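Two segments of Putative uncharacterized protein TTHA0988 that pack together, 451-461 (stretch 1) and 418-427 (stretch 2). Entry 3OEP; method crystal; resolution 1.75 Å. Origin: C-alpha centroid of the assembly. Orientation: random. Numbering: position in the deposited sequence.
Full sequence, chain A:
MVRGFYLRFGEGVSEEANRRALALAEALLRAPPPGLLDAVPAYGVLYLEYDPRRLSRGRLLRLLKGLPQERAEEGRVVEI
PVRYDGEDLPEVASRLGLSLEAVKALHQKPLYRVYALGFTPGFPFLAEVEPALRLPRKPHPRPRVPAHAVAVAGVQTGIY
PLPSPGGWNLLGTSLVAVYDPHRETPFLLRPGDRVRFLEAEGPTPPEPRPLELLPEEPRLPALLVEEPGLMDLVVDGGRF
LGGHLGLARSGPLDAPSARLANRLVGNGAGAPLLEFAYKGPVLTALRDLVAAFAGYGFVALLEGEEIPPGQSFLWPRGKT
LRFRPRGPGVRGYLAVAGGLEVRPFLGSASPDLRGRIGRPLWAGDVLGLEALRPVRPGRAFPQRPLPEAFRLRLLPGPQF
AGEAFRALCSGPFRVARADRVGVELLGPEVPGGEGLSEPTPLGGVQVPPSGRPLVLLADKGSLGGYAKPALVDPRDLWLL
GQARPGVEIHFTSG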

# COMPACT_ATOMS: atom_id res chain seq x y z
N GLY A 451 12.42 -14.13 11.34
CA GLY A 451 11.27 -13.31 11.67
C GLY A 451 9.97 -13.99 11.31
O GLY A 451 9.96 -15.10 10.77
N ARG A 452 8.87 -13.31 11.61
CA ARG A 452 7.54 -13.87 11.44
C ARG A 452 7.05 -13.72 10.00
O ARG A 452 7.30 -12.69 9.37
CB ARG A 452 6.57 -13.16 12.39
CG ARG A 452 6.91 -13.32 13.86
CD ARG A 452 6.08 -12.38 14.71
NE ARG A 452 6.40 -12.49 16.13
CZ ARG A 452 5.79 -11.81 17.09
NH1 ARG A 452 4.81 -10.96 16.81
NH2 ARG A 452 6.16 -11.98 18.36
N PRO A 453 6.34 -14.73 9.49
CA PRO A 453 5.67 -14.55 8.20
C PRO A 453 4.65 -13.41 8.25
O PRO A 453 4.00 -13.22 9.28
CB PRO A 453 4.97 -15.89 7.96
CG PRO A 453 5.72 -16.86 8.80
CD PRO A 453 6.17 -16.10 10.00
N LEU A 454 4.53 -12.67 7.15
CA LEU A 454 3.58 -11.57 7.03
C LEU A 454 2.80 -11.75 5.73
O LEU A 454 3.40 -11.79 4.65
CB LEU A 454 4.33 -10.23 7.00
CG LEU A 454 3.50 -8.96 6.82
CD1 LEU A 454 2.70 -8.65 8.08
CD2 LEU A 454 4.39 -7.78 6.45
N VAL A 455 1.47 -11.85 5.83
CA VAL A 455 0.64 -11.92 4.63
C VAL A 455 0.33 -10.48 4.21
O VAL A 455 -0.23 -9.71 4.99
CB VAL A 455 -0.68 -12.68 4.86
CG1 VAL A 455 -1.41 -12.85 3.54
CG2 VAL A 455 -0.41 -14.03 5.52
N LEU A 456 0.71 -10.13 2.99
CA LEU A 456 0.63 -8.75 2.49
C LEU A 456 -0.76 -8.43 1.96
O LEU A 456 -1.30 -9.18 1.15
CB LEU A 456 1.66 -8.54 1.38
CG LEU A 456 3.10 -8.88 1.78
CD1 LEU A 456 4.02 -8.80 0.57
CD2 LEU A 456 3.58 -7.96 2.88
N LEU A 457 -1.32 -7.31 2.42
CA LEU A 457 -2.67 -6.90 2.04
C LEU A 457 -2.65 -5.55 1.31
O LEU A 457 -1.59 -5.09 0.88
CB LEU A 457 -3.59 -6.89 3.28
CG LEU A 457 -3.72 -8.20 4.07
CD1 LEU A 457 -4.62 -7.99 5.29
CD2 LEU A 457 -4.25 -9.34 3.21
N ALA A 458 -3.82 -4.93 1.15
CA ALA A 458 -4.00 -3.77 0.26
C ALA A 458 -3.07 -2.58 0.47
O ALA A 458 -2.75 -1.88 -0.49
CB ALA A 458 -5.45 -3.30 0.28
N ASP A 459 -2.62 -2.34 1.70
CA ASP A 459 -1.75 -1.19 1.98
C ASP A 459 -0.27 -1.59 2.05
O ASP A 459 0.56 -0.81 2.50
CB ASP A 459 -2.15 -0.46 3.27
CG ASP A 459 -3.33 0.50 3.07
OD1 ASP A 459 -3.66 1.25 4.03
OD2 ASP A 459 -3.92 0.53 1.98
N LYS A 460 0.04 -2.80 1.58
CA LYS A 460 1.43 -3.25 1.48
C LYS A 460 2.26 -2.26 0.66
O LYS A 460 1.74 -1.60 -0.25
CB LYS A 460 1.49 -4.62 0.80
CG LYS A 460 1.11 -4.58 -0.68
CD LYS A 460 0.94 -5.97 -1.27
CE LYS A 460 0.44 -5.90 -2.70
NZ LYS A 460 1.18 -4.93 -3.57
N GLY A 461 3.54 -2.16 1.00
CA GLY A 461 4.50 -1.43 0.17
C GLY A 461 4.58 -2.09 -1.20
O GLY A 461 4.36 -3.30 -1.32
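Stretch 2, residues 418-427: ADRVGVELLG

Stretch 2 lies on stretch 1 as an antiparallel β-strand partner, joined by a short backbone ladder and held at each end of the contact by an arginine–carboxylate salt bridge. The axes of strand 422-426 and strand 454-456 run at 161° between their N-to-C directions and approach to 4.4 Å, so the two chains are close neighbours in one sheet and nearly reverse each other.

The register follows from the CA pairs. Leu454 faces Glu424 at CA-CA 4.4 Å and Leu456 faces Gly422 at CA-CA 4.5 Å; both are non-hydrogen-bonded pairs. Between them, Val455 and Val423 form the hydrogen-bonded pair, in which Val455 N donates to Val423 O at 2.8 Å and Val423 N donates to Val455 O at 2.9 Å, with N-H...acceptor angles of 165° and 154°. The bonding continues beyond the central pair: Leu425 N reaches Pro453 O at 2.9 Å, a bond that proline can make because it uses the carbonyl, and Leu457 N reaches Val421 O at 2.9 Å with an angle of 172°. CA-H...O contacts accompany the ladder, from Leu454 CA to Val423 O at 3.4 Å and from Glu424 CA to Pro453 O at 3.6 Å.

Phi/psi values of -121/117 for Val423, -89/134 for Glu424 and -116/143 for Leu425 place these residues in the extended region. Gly422, at 179/-177, is almost fully stretched, and the close backbone explains why a side chain would not fit in this conformation: an ideal CB would lie 2.5 Å from Val455 O, a clash, and 3.0 Å from Leu454 CD1. Before the strand, Arg420 (-73/-20) and Val421 (-77/-45) leave the extended conformation. Asp419 OD1 accepts from Val421 N at 2.9 Å and from Gly422 N at 3.1 Å, while Asp419 N donates to Gly422 O at 3.0 Å, tying this bend together.

Val455 and Val423 direct their side chains to the same face of the sheet, with CB-CB 4.4 Å. Apolar packing extends from this pair to one further residue on each stretch: Val455 CG2 meets Leu425 CD1 of stretch 2 at 4.1 Å, and Val423 CG2 meets Leu457 CD1 of stretch 1 at 3.7 Å. On the face carrying Leu454 and Glu424, Leu454 CD1 comes within 4.2 Å of Glu424 CB.

At one end, Arg452 NH1 forms a salt bridge with Glu424 OE2 at 2.7 Å; the carboxylate oxygen lies at the edge of the guanidinium, near its plane, whereas Leu426 CD2 covers one face and sits 3.4 Å from Arg452 NE. At the other end, the type I turn from Leu457 to Lys460 brings Asp459 against Arg420. Asp459 N donates to Arg420 O at 2.9 Å, and the side chains pair through two bonds, Arg420 NE to Asp459 OD1 at 2.9 Å and Arg420 NH2 to Asp459 OD2 at 3.0 Å. Altogether, 843 Å² is buried, both sides summed.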

# COMPACT_ATOMS: atom_id res chain seq x y z
N ALA A 418 -2.62 -7.58 13.01
CA ALA A 418 -3.31 -7.47 11.73
C ALA A 418 -3.71 -6.03 11.47
O ALA A 418 -4.35 -5.40 12.31
CB ALA A 418 -4.54 -8.35 11.70
N ASP A 419 -3.35 -5.52 10.30
CA ASP A 419 -3.82 -4.21 9.87
C ASP A 419 -3.96 -4.20 8.35
O ASP A 419 -3.99 -5.26 7.73
CB ASP A 419 -2.91 -3.11 10.42
CG ASP A 419 -1.47 -3.19 9.93
OD1 ASP A 419 -1.18 -3.89 8.93
OD2 ASP A 419 -0.62 -2.53 10.56
N ARG A 420 -4.07 -3.02 7.76
CA ARG A 420 -4.27 -2.93 6.30
C ARG A 420 -3.01 -3.25 5.51
O ARG A 420 -3.09 -3.55 4.32
CB ARG A 420 -4.78 -1.54 5.91
CG ARG A 420 -6.18 -1.23 6.42
CD ARG A 420 -6.58 0.21 6.14
NE ARG A 420 -6.36 0.55 4.74
CZ ARG A 420 -7.21 0.32 3.74
NH1 ARG A 420 -8.40 -0.23 3.95
NH2 ARG A 420 -6.87 0.65 2.50
N VAL A 421 -1.85 -3.17 6.16
CA VAL A 421 -0.58 -3.50 5.50
C VAL A 421 -0.42 -5.02 5.39
O VAL A 421 -0.03 -5.55 4.35
CB VAL A 421 0.63 -2.88 6.23
CG1 VAL A 421 1.93 -3.36 5.62
CG2 VAL A 421 0.55 -1.36 6.21
N GLY A 422 -0.72 -5.72 6.48
CA GLY A 422 -0.67 -7.17 6.45
C GLY A 422 -1.01 -7.84 7.76
O GLY A 422 -1.35 -7.18 8.74
N VAL A 423 -0.90 -9.16 7.76
CA VAL A 423 -1.23 -9.99 8.91
C VAL A 423 0.01 -10.77 9.29
O VAL A 423 0.52 -11.56 8.49
CB VAL A 423 -2.39 -10.96 8.58
CG1 VAL A 423 -2.78 -11.79 9.80
CG2 VAL A 423 -3.60 -10.17 8.07
N GLU A 424 0.51 -10.50 10.50
CA GLU A 424 1.71 -11.14 11.03
C GLU A 424 1.36 -12.43 11.77
O GLU A 424 0.43 -12.45 12.57
CB GLU A 424 2.41 -10.17 11.99
CG GLU A 424 3.79 -10.60 12.42
CD GLU A 424 4.43 -9.60 13.34
OE1 GLU A 424 5.25 -8.79 12.86
OE2 GLU A 424 4.11 -9.60 14.55
N LEU A 425 2.11 -13.49 11.50
CA LEU A 425 1.76 -14.83 11.99
C LEU A 425 2.76 -15.43 12.97
O LEU A 425 3.98 -15.27 12.82
CB LEU A 425 1.60 -15.78 10.81
CG LEU A 425 0.54 -15.41 9.77
CD1 LEU A 425 0.50 -16.47 8.68
CD2 LEU A 425 -0.83 -15.26 10.43
N LEU A 426 2.21 -16.14 13.96
CA LEU A 426 2.98 -16.96 14.89
C LEU A 426 2.65 -18.42 14.61
O LEU A 426 1.49 -18.79 14.45
CB LEU A 426 2.60 -16.62 16.33
CG LEU A 426 3.05 -15.25 16.82
CD1 LEU A 426 2.40 -14.94 18.17
CD2 LEU A 426 4.56 -15.20 16.94
N GLY A 427 3.67 -19.26 14.56
CA GLY A 427 3.45 -20.67 14.27
C GLY A 427 4.74 -21.39 13.95
O GLY A 427 5.82 -20.90 14.28